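Local coordinates for cystalysin (Treponema denticola, PDB 1C7N), which binds pyridoxal-5'-phosphate as a two-subunit member of the class I and II aminotransferase family, at residues Lys301-Val306 with Ala319-Gly324; Val312-Ile317 with Arg385-Leu390; Met245-Ile250 with Pro272-Gly277. All coordinates share one frame; numbering follows the deposited sequence.

Overall arrangement
Following the chain from the N terminus, contact 3 comes first: 245-250, leading into strand 248-251, meets 272-277 at the start of helix 275-287, closing a loop that contains helix 255-267. It is complete before contact 1 opens. In contact 1 the middle of helix 289-313 meets the loop 319-324, a short closure just before strand 327-331. Contact 2 begins inside that closure, at the end of the same helix, and runs on to helix 376-393, so contacts 1 and 2 cross. Their centres lie about 16 Å apart, while contact 3 sits on the opposite side of the chain's centre, by the large mixed sheet and the dimer interface.

Contact 1 of 3, residues Lys301-Val306 with Ala319-Gly324; sequences KNQRIV and APLIEG
Q303 reaches out from helix 289-313 and takes hold of the backbone of I322, passing L321 at about a right angle on the way. Its CG lies between the backbone N and the carbonyl carbon (chi1 64°), and the extended chain beyond it carries the amide across to the loop. There OE1 accepts from I322 N at 2.8 Å, a nearly straight bond (164° at the hydrogen) lying in the carbonyl plane. NE2 donates to a water 3.1 Å away, which in turn donates to I322 O at 2.8 Å; NE2 also bonds D300. Glutamine suits this place because its amide carries an acceptor and a donor side by side.

L321 divides its branches between two helix residues. CD2 rests 3.7 Å from Q303 CD, while CD1 lies over one face of the R304 guanidinium, 3.4 Å from NH1 and offset toward the rim. R304 NE makes a salt bridge to D300. One turn on from Q303, V306 CG1 meets A319 CB at 3.6 Å, both residues also touching Q328 and I330 of strand 327-331. Helix 289-313 is thus tied to the loop before that strand, in the C-terminal part of the aminotransferase fold.

Q303 therefore satisfies I322 N directly and I322 O through the water, while OD1 of D300, shared by Q303 NE2 and R304 NE, would be expected to offset the R304 charge.

Contact 2 of 3, residues Val312-Ile317 with Arg385-Leu390; sequences VNHPEI and RLNKAL
The H314 ring has L390 CD1 over one face in a CH-pi contact, 3.6 Å from the ring centroid and offset toward the rim on the CD2 side, with L390 CB 3.6 Å from H314 CE1, and N387 OD1 at its edge. That oxygen is 2.9 Å from NE2, the donor, and stands 19° out of the ring plane. On the amide's side NE2 lies in the carbonyl plane, although the two flat groups are turned 77° against each other. The N-H...O angle of 146° makes the bond somewhat bent. The amide's other end, ND2, bonds E384 on helix 376-393.

N313 crosses N387 at about a right angle, its CB 3.7 Å from the same OD1, while its ND2 bonds F309 O. The L390 CD1 methyl also meets I317 CD1, tip to tip, at 3.7 Å. Histidine fits the type I turn 314-317 because it gives an apolar face to leucine and a polar edge to asparagine, joining the end of helix 289-313 and this turn to helix 376-393.

The bond requires a proton on NE2 of H314; the E384 carboxylate bonded to ND2 would be expected to polarise N387 and make OD1 a stronger acceptor.

Contact 3 of 3, residues Met245-Ile250 with Pro272-Gly277; sequences MGMSNI and PFTTLG
M247 lays its CE methyl against T274 CG2 and P272 CB, where the chain comes into helix 275-287. This is the large domain of the aminotransferase fold, whose seven-stranded mixed sheet includes strand 248-251, and T274 is the N-cap of the helix. M247 CG is anti to the backbone N (chi1 -177°), and bends at chi2 and chi3 then bring CE back to lie 3.6 Å from T274 CG2 and 3.8 Å from P272 CB. The methionine and the threonine slide past each other in opposite directions, whereas methionine and proline cross at about a right angle. Methionine's flexible, unbranched chain follows this bent path.

Nearer the backbone, M247 CG comes 3.7 Å from G277 O. Glycine is apt at 277 because its CA faces the other segment directly: M245 O approaches that CA to 3.5 Å, leaving no room for a beta carbon between them. G246, with phi at +31°, adopts a conformation that glycine takes up easily, and its carbonyl O meets T274 CG2 at 3.7 Å.

M245 is bent as well, and its CE touches L276 near O and CB. This corner also meets the dimer interface, where M245 packs on L62 of the second subunit, and L276 on L276 of the second subunit. On the strand side the next residue after M247, S248, touches the bound pyridoxal-5'-phosphate, so the contact joins the sheet beside the cofactor to a helix that reaches the partner chain.

T274 faces two ways: its methyl meets M247, and its OG1 turns to the helix, accepting from G277 N at 3.2 Å.

Contact 1 of 3, residues Lys301-Val306 with Ala319-Gly324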
ATOM      1  N   LYS A 301      -2.885   6.924  32.859  1.00 10.27           N
ATOM      2  CA  LYS A 301      -2.035   7.610  33.833  1.00 11.37           C
ATOM      3  C   LYS A 301      -1.613   8.977  33.287  1.00 10.55           C
ATOM      4  O   LYS A 301      -1.660   9.986  33.999  1.00  9.86           O
ATOM      5  CB  LYS A 301      -0.781   6.778  34.153  1.00 13.15           C
ATOM      6  CG  LYS A 301      -1.028   5.573  35.065  1.00 16.36           C
ATOM      7  CD  LYS A 301      -1.455   6.014  36.468  1.00 19.01           C
ATOM      8  CE  LYS A 301      -1.496   4.850  37.456  1.00 21.52           C
ATOM      9  NZ  LYS A 301      -2.493   3.809  37.077  1.00 23.57           N
ATOM     10  N   ASN A 302      -1.222   9.007  32.017  1.00  9.90           N
ATOM     11  CA  ASN A 302      -0.780  10.245  31.382  1.00 10.03           C
ATOM     12  C   ASN A 302      -1.839  11.342  31.232  1.00 10.68           C
ATOM     13  O   ASN A 302      -1.531  12.517  31.429  1.00 10.99           O
ATOM     14  CB  ASN A 302      -0.139   9.936  30.026  1.00  9.32           C
ATOM     15  CG  ASN A 302       1.205   9.238  30.170  1.00  9.52           C
ATOM     16  OD1 ASN A 302       1.772   9.179  31.263  1.00 10.83           O
ATOM     17  ND2 ASN A 302       1.729   8.726  29.068  1.00 10.48           N
ATOM     18  N   GLN A 303      -3.075  10.982  30.891  1.00 11.03           N
ATOM     19  CA  GLN A 303      -4.110  12.004  30.758  1.00 11.69           C
ATOM     20  C   GLN A 303      -4.363  12.629  32.136  1.00 11.74           C
ATOM     21  O   GLN A 303      -4.723  13.801  32.241  1.00 10.41           O
ATOM     22  CB  GLN A 303      -5.419  11.413  30.206  1.00 10.49           C
ATOM     23  CG  GLN A 303      -6.062  10.379  31.119  1.00 10.09           C
ATOM     24  CD  GLN A 303      -7.493  10.055  30.736  1.00 10.33           C
ATOM     25  OE1 GLN A 303      -8.113  10.748  29.917  1.00  9.47           O
ATOM     26  NE2 GLN A 303      -8.038   9.005  31.341  1.00  9.52           N
ATOM     27  N   ARG A 304      -4.175  11.843  33.192  1.00 11.77           N
ATOM     28  CA  ARG A 304      -4.378  12.361  34.541  1.00 11.50           C
ATOM     29  C   ARG A 304      -3.185  13.239  34.928  1.00 11.95           C
ATOM     30  O   ARG A 304      -3.340  14.238  35.628  1.00 11.67           O
ATOM     31  CB  ARG A 304      -4.588  11.199  35.525  1.00 12.73           C
ATOM     32  CG  ARG A 304      -5.919  10.475  35.283  1.00 12.76           C
ATOM     33  CD  ARG A 304      -6.042   9.152  36.028  1.00 12.58           C
ATOM     34  NE  ARG A 304      -7.296   8.460  35.701  1.00 13.55           N
ATOM     35  CZ  ARG A 304      -8.505   8.853  36.105  1.00 12.58           C
ATOM     36  NH1 ARG A 304      -8.641   9.936  36.864  1.00 13.13           N
ATOM     37  NH2 ARG A 304      -9.582   8.164  35.748  1.00 11.51           N
ATOM     38  N   ILE A 305      -1.998  12.894  34.441  1.00 11.56           N
ATOM     39  CA  ILE A 305      -0.809  13.700  34.726  1.00 11.70           C
ATOM     40  C   ILE A 305      -1.000  15.093  34.111  1.00 11.58           C
ATOM     41  O   ILE A 305      -0.703  16.113  34.741  1.00 12.26           O
ATOM     42  CB  ILE A 305       0.470  13.051  34.129  1.00 12.27           C
ATOM     43  CG1 ILE A 305       0.801  11.766  34.891  1.00 13.80           C
ATOM     44  CG2 ILE A 305       1.653  14.034  34.197  1.00 11.35           C
ATOM     45  CD1 ILE A 305       2.033  11.044  34.370  1.00 15.97           C
ATOM     46  N   VAL A 306      -1.512  15.124  32.883  1.00 11.38           N
ATOM     47  CA  VAL A 306      -1.745  16.377  32.169  1.00 11.64           C
ATOM     48  C   VAL A 306      -2.815  17.200  32.893  1.00 11.74           C
ATOM     49  O   VAL A 306      -2.609  18.374  33.194  1.00 11.12           O
ATOM     50  CB  VAL A 306      -2.200  16.108  30.704  1.00 12.03           C
ATOM     51  CG1 VAL A 306      -2.485  17.418  29.983  1.00 11.93           C
ATOM     52  CG2 VAL A 306      -1.115  15.329  29.958  1.00 11.70           C
ATOM     53  N   ALA A 319      -7.517  20.538  30.842  1.00 13.90           N
ATOM     54  CA  ALA A 319      -7.175  19.289  30.169  1.00 14.11           C
ATOM     55  C   ALA A 319      -8.065  18.193  30.757  1.00 14.18           C
ATOM     56  O   ALA A 319      -7.644  17.437  31.629  1.00 14.09           O
ATOM     57  CB  ALA A 319      -5.699  18.946  30.388  1.00 13.27           C
ATOM     58  N   PRO A 320      -9.323  18.114  30.296  1.00 14.62           N
ATOM     59  CA  PRO A 320     -10.281  17.111  30.775  1.00 14.36           C
ATOM     60  C   PRO A 320      -9.885  15.698  30.357  1.00 13.99           C
ATOM     61  O   PRO A 320      -9.234  15.502  29.327  1.00 12.95           O
ATOM     62  CB  PRO A 320     -11.593  17.538  30.112  1.00 15.86           C
ATOM     63  CG  PRO A 320     -11.391  19.000  29.815  1.00 18.24           C
ATOM     64  CD  PRO A 320      -9.969  19.053  29.365  1.00 15.43           C
ATOM     65  N   LEU A 321     -10.286  14.710  31.147  1.00 13.04           N
ATOM     66  CA  LEU A 321      -9.983  13.327  30.802  1.00 13.40           C
ATOM     67  C   LEU A 321     -10.760  12.996  29.535  1.00 13.18           C
ATOM     68  O   LEU A 321     -11.797  13.598  29.262  1.00 13.63           O
ATOM     69  CB  LEU A 321     -10.408  12.383  31.934  1.00 13.22           C
ATOM     70  CG  LEU A 321      -9.774  12.628  33.306  1.00 13.55           C
ATOM     71  CD1 LEU A 321     -10.164  11.491  34.243  1.00 15.06           C
ATOM     72  CD2 LEU A 321      -8.254  12.713  33.184  1.00 13.91           C
ATOM     73  N   ILE A 322     -10.259  12.049  28.752  1.00 12.97           N
ATOM     74  CA  ILE A 322     -10.930  11.650  27.523  1.00 12.62           C
ATOM     75  C   ILE A 322     -11.570  10.279  27.717  1.00 12.54           C
ATOM     76  O   ILE A 322     -11.258   9.573  28.673  1.00 12.19           O
ATOM     77  CB  ILE A 322      -9.936  11.581  26.356  1.00 13.05           C
ATOM     78  CG1 ILE A 322      -8.774  10.658  26.728  1.00 11.45           C
ATOM     79  CG2 ILE A 322      -9.434  12.990  26.016  1.00 13.12           C
ATOM     80  CD1 ILE A 322      -7.729  10.524  25.645  1.00 11.28           C
ATOM     81  N   GLU A 323     -12.461   9.904  26.807  1.00 13.27           N
ATOM     82  CA  GLU A 323     -13.142   8.618  26.898  1.00 14.01           C
ATOM     83  C   GLU A 323     -12.458   7.554  26.032  1.00 13.63           C
ATOM     84  O   GLU A 323     -12.476   6.362  26.361  1.00 14.11           O
ATOM     85  CB  GLU A 323     -14.604   8.779  26.468  1.00 14.17           C
ATOM     86  CG  GLU A 323     -15.281  10.018  27.052  1.00 16.15           C
ATOM     87  CD  GLU A 323     -16.760  10.115  26.703  1.00 17.45           C
ATOM     88  OE1 GLU A 323     -17.144   9.711  25.583  1.00 17.01           O
ATOM     89  OE2 GLU A 323     -17.536  10.612  27.547  1.00 18.19           O
ATOM     90  N   GLY A 324     -11.846   7.995  24.936  1.00 13.66           N
ATOM     91  CA  GLY A 324     -11.171   7.089  24.020  1.00 14.35           C
ATOM     92  C   GLY A 324     -10.029   7.753  23.274  1.00 13.51           C
ATOM     93  O   GLY A 324      -9.883   8.973  23.324  1.00 14.14           O
TER
HETATM   94  O   HOH W   1     -11.095   8.945  31.427  1.00  5.82           O

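Contact 2 of 3, residues Val312-Ile317 with Arg385-Leu390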
ATOM      1  N   VAL A 312      -2.770  22.337  38.952  1.00 17.28           N
ATOM      2  CA  VAL A 312      -1.763  22.771  39.916  1.00 18.00           C
ATOM      3  C   VAL A 312      -0.922  23.987  39.521  1.00 18.75           C
ATOM      4  O   VAL A 312      -0.603  24.828  40.367  1.00 18.57           O
ATOM      5  CB  VAL A 312      -0.787  21.609  40.239  1.00 18.15           C
ATOM      6  CG1 VAL A 312       0.386  22.122  41.056  1.00 17.60           C
ATOM      7  CG2 VAL A 312      -1.521  20.501  40.990  1.00 16.94           C
ATOM      8  N   ASN A 313      -0.570  24.090  38.244  1.00 18.00           N
ATOM      9  CA  ASN A 313       0.290  25.175  37.782  1.00 17.67           C
ATOM     10  C   ASN A 313      -0.352  26.305  36.985  1.00 17.18           C
ATOM     11  O   ASN A 313       0.030  27.465  37.140  1.00 17.07           O
ATOM     12  CB  ASN A 313       1.438  24.577  36.968  1.00 17.93           C
ATOM     13  CG  ASN A 313       2.271  23.599  37.775  1.00 18.56           C
ATOM     14  OD1 ASN A 313       3.065  23.997  38.625  1.00 18.54           O
ATOM     15  ND2 ASN A 313       2.084  22.309  37.520  1.00 19.70           N
ATOM     16  N   HIS A 314      -1.306  25.972  36.122  1.00 17.27           N
ATOM     17  CA  HIS A 314      -1.975  26.973  35.297  1.00 16.33           C
ATOM     18  C   HIS A 314      -3.438  26.574  35.159  1.00 16.61           C
ATOM     19  O   HIS A 314      -3.870  26.113  34.105  1.00 17.10           O
ATOM     20  CB  HIS A 314      -1.285  27.041  33.929  1.00 16.93           C
ATOM     21  CG  HIS A 314       0.184  27.310  34.021  1.00 15.81           C
ATOM     22  ND1 HIS A 314       0.698  28.579  34.191  1.00 15.57           N
ATOM     23  CD2 HIS A 314       1.243  26.468  34.058  1.00 15.41           C
ATOM     24  CE1 HIS A 314       2.010  28.505  34.332  1.00 15.40           C
ATOM     25  NE2 HIS A 314       2.367  27.235  34.257  1.00 15.51           N
ATOM     26  N   PRO A 315      -4.222  26.768  36.238  1.00 16.81           N
ATOM     27  CA  PRO A 315      -5.650  26.467  36.387  1.00 16.38           C
ATOM     28  C   PRO A 315      -6.593  26.945  35.285  1.00 16.30           C
ATOM     29  O   PRO A 315      -7.647  26.345  35.072  1.00 15.64           O
ATOM     30  CB  PRO A 315      -6.001  27.115  37.729  1.00 17.13           C
ATOM     31  CG  PRO A 315      -4.738  27.108  38.469  1.00 17.43           C
ATOM     32  CD  PRO A 315      -3.732  27.493  37.424  1.00 17.13           C
ATOM     33  N   GLU A 316      -6.232  28.022  34.592  1.00 16.85           N
ATOM     34  CA  GLU A 316      -7.099  28.550  33.546  1.00 16.90           C
ATOM     35  C   GLU A 316      -7.084  27.693  32.286  1.00 16.83           C
ATOM     36  O   GLU A 316      -7.967  27.806  31.438  1.00 17.23           O
ATOM     37  CB  GLU A 316      -6.722  30.001  33.203  1.00 18.90           C
ATOM     38  CG  GLU A 316      -5.434  30.200  32.400  1.00 20.44           C
ATOM     39  CD  GLU A 316      -4.171  30.110  33.236  1.00 22.61           C
ATOM     40  OE1 GLU A 316      -3.100  30.506  32.724  1.00 23.02           O
ATOM     41  OE2 GLU A 316      -4.235  29.645  34.395  1.00 24.62           O
ATOM     42  N   ILE A 317      -6.077  26.841  32.166  1.00 16.33           N
ATOM     43  CA  ILE A 317      -5.966  25.940  31.018  1.00 15.58           C
ATOM     44  C   ILE A 317      -6.619  24.636  31.470  1.00 15.08           C
ATOM     45  O   ILE A 317      -6.320  24.138  32.551  1.00 15.22           O
ATOM     46  CB  ILE A 317      -4.492  25.693  30.666  1.00 14.91           C
ATOM     47  CG1 ILE A 317      -3.804  27.030  30.383  1.00 14.80           C
ATOM     48  CG2 ILE A 317      -4.391  24.773  29.454  1.00 15.09           C
ATOM     49  CD1 ILE A 317      -2.323  26.918  30.109  1.00 15.84           C
ATOM     50  N   ARG A 385       8.763  21.871  30.619  1.00 16.66           N
ATOM     51  CA  ARG A 385       9.298  22.847  29.662  1.00 17.07           C
ATOM     52  C   ARG A 385       8.214  23.890  29.422  1.00 16.96           C
ATOM     53  O   ARG A 385       8.482  25.092  29.354  1.00 16.79           O
ATOM     54  CB  ARG A 385       9.626  22.198  28.319  1.00 16.91           C
ATOM     55  CG  ARG A 385      11.019  21.651  28.195  1.00 17.53           C
ATOM     56  CD  ARG A 385      11.460  21.684  26.742  1.00 16.08           C
ATOM     57  NE  ARG A 385      10.574  20.912  25.869  1.00 15.06           N
ATOM     58  CZ  ARG A 385      10.437  19.590  25.928  1.00 14.91           C
ATOM     59  NH1 ARG A 385      11.124  18.889  26.825  1.00 13.70           N
ATOM     60  NH2 ARG A 385       9.628  18.966  25.079  1.00 12.22           N
ATOM     61  N   LEU A 386       6.986  23.402  29.282  1.00 16.73           N
ATOM     62  CA  LEU A 386       5.819  24.243  29.054  1.00 16.63           C
ATOM     63  C   LEU A 386       5.627  25.146  30.269  1.00 16.51           C
ATOM     64  O   LEU A 386       5.354  26.339  30.138  1.00 14.91           O
ATOM     65  CB  LEU A 386       4.581  23.360  28.888  1.00 17.79           C
ATOM     66  CG  LEU A 386       3.371  23.840  28.088  1.00 19.51           C
ATOM     67  CD1 LEU A 386       2.114  23.271  28.744  1.00 19.38           C
ATOM     68  CD2 LEU A 386       3.307  25.349  28.035  1.00 20.03           C
ATOM     69  N   ASN A 387       5.771  24.551  31.449  1.00 16.22           N
ATOM     70  CA  ASN A 387       5.627  25.259  32.718  1.00 17.67           C
ATOM     71  C   ASN A 387       6.529  26.490  32.764  1.00 18.05           C
ATOM     72  O   ASN A 387       6.068  27.592  33.056  1.00 18.64           O
ATOM     73  CB  ASN A 387       5.960  24.310  33.875  1.00 16.01           C
ATOM     74  CG  ASN A 387       5.508  24.842  35.223  1.00 15.85           C
ATOM     75  OD1 ASN A 387       4.559  25.621  35.308  1.00 15.11           O
ATOM     76  ND2 ASN A 387       6.176  24.401  36.290  1.00 15.91           N
ATOM     77  N   LYS A 388       7.814  26.304  32.474  1.00 19.16           N
ATOM     78  CA  LYS A 388       8.755  27.422  32.484  1.00 20.72           C
ATOM     79  C   LYS A 388       8.418  28.447  31.404  1.00 20.38           C
ATOM     80  O   LYS A 388       8.536  29.654  31.622  1.00 20.75           O
ATOM     81  CB  LYS A 388      10.192  26.929  32.291  1.00 21.50           C
ATOM     82  CG  LYS A 388      10.728  26.091  33.444  1.00 24.17           C
ATOM     83  CD  LYS A 388      12.244  26.192  33.536  1.00 25.15           C
ATOM     84  CE  LYS A 388      12.805  25.318  34.649  1.00 26.28           C
ATOM     85  NZ  LYS A 388      12.571  23.869  34.391  1.00 26.82           N
ATOM     86  N   ALA A 389       7.994  27.961  30.241  1.00 19.90           N
ATOM     87  CA  ALA A 389       7.638  28.835  29.127  1.00 20.04           C
ATOM     88  C   ALA A 389       6.417  29.691  29.464  1.00 20.06           C
ATOM     89  O   ALA A 389       6.388  30.893  29.169  1.00 18.94           O
ATOM     90  CB  ALA A 389       7.372  28.000  27.876  1.00 20.51           C
ATOM     91  N   LEU A 390       5.413  29.074  30.081  1.00 19.68           N
ATOM     92  CA  LEU A 390       4.207  29.794  30.464  1.00 20.91           C
ATOM     93  C   LEU A 390       4.532  30.828  31.537  1.00 21.34           C
ATOM     94  O   LEU A 390       4.028  31.948  31.500  1.00 20.55           O
ATOM     95  CB  LEU A 390       3.139  28.824  30.980  1.00 20.99           C
ATOM     96  CG  LEU A 390       2.385  28.019  29.912  1.00 21.08           C
ATOM     97  CD1 LEU A 390       1.389  27.085  30.573  1.00 20.44           C
ATOM     98  CD2 LEU A 390       1.665  28.970  28.970  1.00 20.62           C
TER

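Contact 3 of 3, residues Met245-Ile250 with Pro272-Gly277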
ATOM      1  N   MET A 245       2.861  -0.457   8.917  1.00 17.87           N
ATOM      2  CA  MET A 245       2.655  -1.823   8.456  1.00 20.66           C
ATOM      3  C   MET A 245       1.539  -1.860   7.416  1.00 22.03           C
ATOM      4  O   MET A 245       1.223  -2.914   6.858  1.00 22.33           O
ATOM      5  CB  MET A 245       2.321  -2.728   9.640  1.00 22.25           C
ATOM      6  CG  MET A 245       3.509  -2.930  10.574  1.00 22.46           C
ATOM      7  SD  MET A 245       4.936  -3.587   9.685  1.00 26.59           S
ATOM      8  CE  MET A 245       4.853  -5.326  10.097  1.00 19.35           C
ATOM      9  N   GLY A 246       0.960  -0.687   7.165  1.00 22.50           N
ATOM     10  CA  GLY A 246      -0.096  -0.519   6.179  1.00 23.05           C
ATOM     11  C   GLY A 246      -1.058  -1.659   5.892  1.00 23.62           C
ATOM     12  O   GLY A 246      -0.921  -2.343   4.879  1.00 25.17           O
ATOM     13  N   MET A 247      -2.032  -1.862   6.775  1.00 22.67           N
ATOM     14  CA  MET A 247      -3.033  -2.908   6.578  1.00 21.84           C
ATOM     15  C   MET A 247      -4.312  -2.548   7.317  1.00 20.63           C
ATOM     16  O   MET A 247      -4.308  -2.381   8.536  1.00 22.86           O
ATOM     17  CB  MET A 247      -2.514  -4.266   7.052  1.00 21.49           C
ATOM     18  CG  MET A 247      -3.482  -5.423   6.800  1.00 20.55           C
ATOM     19  SD  MET A 247      -4.137  -5.505   5.103  1.00 23.78           S
ATOM     20  CE  MET A 247      -2.659  -5.909   4.165  1.00 20.90           C
ATOM     21  N   SER A 248      -5.404  -2.420   6.571  1.00 18.17           N
ATOM     22  CA  SER A 248      -6.688  -2.056   7.154  1.00 16.05           C
ATOM     23  C   SER A 248      -7.763  -3.099   6.856  1.00 15.63           C
ATOM     24  O   SER A 248      -7.701  -3.807   5.848  1.00 14.50           O
ATOM     25  CB  SER A 248      -7.142  -0.703   6.603  1.00 15.39           C
ATOM     26  OG  SER A 248      -6.126   0.273   6.730  1.00 12.77           O
ATOM     27  N   ASN A 249      -8.747  -3.185   7.742  1.00 14.14           N
ATOM     28  CA  ASN A 249      -9.849  -4.117   7.571  1.00 13.84           C
ATOM     29  C   ASN A 249     -11.148  -3.333   7.442  1.00 14.94           C
ATOM     30  O   ASN A 249     -11.781  -2.981   8.445  1.00 13.94           O
ATOM     31  CB  ASN A 249      -9.925  -5.074   8.756  1.00 11.67           C
ATOM     32  CG  ASN A 249      -8.757  -6.023   8.797  1.00 12.62           C
ATOM     33  OD1 ASN A 249      -8.520  -6.773   7.841  1.00 12.85           O
ATOM     34  ND2 ASN A 249      -8.012  -6.000   9.896  1.00  9.83           N
ATOM     35  N   ILE A 250     -11.525  -3.047   6.200  1.00 14.43           N
ATOM     36  CA  ILE A 250     -12.740  -2.296   5.922  1.00 15.79           C
ATOM     37  C   ILE A 250     -13.877  -3.302   5.861  1.00 15.67           C
ATOM     38  O   ILE A 250     -13.858  -4.222   5.036  1.00 15.49           O
ATOM     39  CB  ILE A 250     -12.628  -1.544   4.578  1.00 15.90           C
ATOM     40  CG1 ILE A 250     -11.234  -0.929   4.444  1.00 14.68           C
ATOM     41  CG2 ILE A 250     -13.665  -0.426   4.522  1.00 16.79           C
ATOM     42  CD1 ILE A 250     -10.896   0.092   5.543  1.00 15.73           C
ATOM     43  N   PRO A 272      -3.811  -4.900  -1.562  1.00 21.15           N
ATOM     44  CA  PRO A 272      -2.551  -4.885  -0.805  1.00 19.41           C
ATOM     45  C   PRO A 272      -1.891  -6.262  -0.875  1.00 18.50           C
ATOM     46  O   PRO A 272      -2.520  -7.270  -0.546  1.00 16.95           O
ATOM     47  CB  PRO A 272      -2.997  -4.559   0.624  1.00 20.14           C
ATOM     48  CG  PRO A 272      -4.344  -3.908   0.450  1.00 20.99           C
ATOM     49  CD  PRO A 272      -4.960  -4.696  -0.665  1.00 20.19           C
ATOM     50  N   PHE A 273      -0.632  -6.309  -1.299  1.00 17.45           N
ATOM     51  CA  PHE A 273       0.090  -7.578  -1.394  1.00 18.29           C
ATOM     52  C   PHE A 273       1.147  -7.682  -0.294  1.00 18.20           C
ATOM     53  O   PHE A 273       1.979  -8.588  -0.310  1.00 18.70           O
ATOM     54  CB  PHE A 273       0.786  -7.698  -2.759  1.00 18.09           C
ATOM     55  CG  PHE A 273      -0.147  -7.613  -3.935  1.00 18.33           C
ATOM     56  CD1 PHE A 273       0.087  -6.693  -4.954  1.00 18.22           C
ATOM     57  CD2 PHE A 273      -1.252  -8.452  -4.031  1.00 18.47           C
ATOM     58  CE1 PHE A 273      -0.764  -6.606  -6.046  1.00 18.33           C
ATOM     59  CE2 PHE A 273      -2.112  -8.376  -5.122  1.00 18.54           C
ATOM     60  CZ  PHE A 273      -1.867  -7.449  -6.133  1.00 18.74           C
ATOM     61  N   THR A 274       1.102  -6.757   0.659  1.00 18.74           N
ATOM     62  CA  THR A 274       2.066  -6.709   1.754  1.00 20.18           C
ATOM     63  C   THR A 274       1.930  -7.836   2.770  1.00 20.41           C
ATOM     64  O   THR A 274       1.155  -7.737   3.725  1.00 21.61           O
ATOM     65  CB  THR A 274       1.975  -5.371   2.497  1.00 22.53           C
ATOM     66  OG1 THR A 274       2.636  -5.483   3.763  1.00 24.99           O
ATOM     67  CG2 THR A 274       0.526  -4.978   2.706  1.00 22.79           C
ATOM     68  N   THR A 275       2.718  -8.888   2.566  1.00 18.95           N
ATOM     69  CA  THR A 275       2.717 -10.072   3.419  1.00 18.56           C
ATOM     70  C   THR A 275       2.874  -9.820   4.915  1.00 18.74           C
ATOM     71  O   THR A 275       2.197 -10.453   5.731  1.00 16.71           O
ATOM     72  CB  THR A 275       3.823 -11.050   2.995  1.00 18.90           C
ATOM     73  OG1 THR A 275       3.821 -12.184   3.869  1.00 18.85           O
ATOM     74  CG2 THR A 275       5.175 -10.373   3.058  1.00 17.97           C
ATOM     75  N   LEU A 276       3.772  -8.911   5.283  1.00 17.95           N
ATOM     76  CA  LEU A 276       3.988  -8.617   6.695  1.00 18.14           C
ATOM     77  C   LEU A 276       2.807  -7.866   7.296  1.00 18.21           C
ATOM     78  O   LEU A 276       2.544  -7.974   8.493  1.00 18.38           O
ATOM     79  CB  LEU A 276       5.277  -7.817   6.879  1.00 19.29           C
ATOM     80  CG  LEU A 276       6.520  -8.585   6.416  1.00 20.74           C
ATOM     81  CD1 LEU A 276       7.756  -7.712   6.555  1.00 20.17           C
ATOM     82  CD2 LEU A 276       6.657  -9.866   7.232  1.00 18.82           C
ATOM     83  N   GLY A 277       2.100  -7.109   6.460  1.00 17.45           N
ATOM     84  CA  GLY A 277       0.945  -6.372   6.934  1.00 16.07           C
ATOM     85  C   GLY A 277      -0.131  -7.339   7.400  1.00 15.44           C
ATOM     86  O   GLY A 277      -0.728  -7.163   8.461  1.00 14.48           O
TER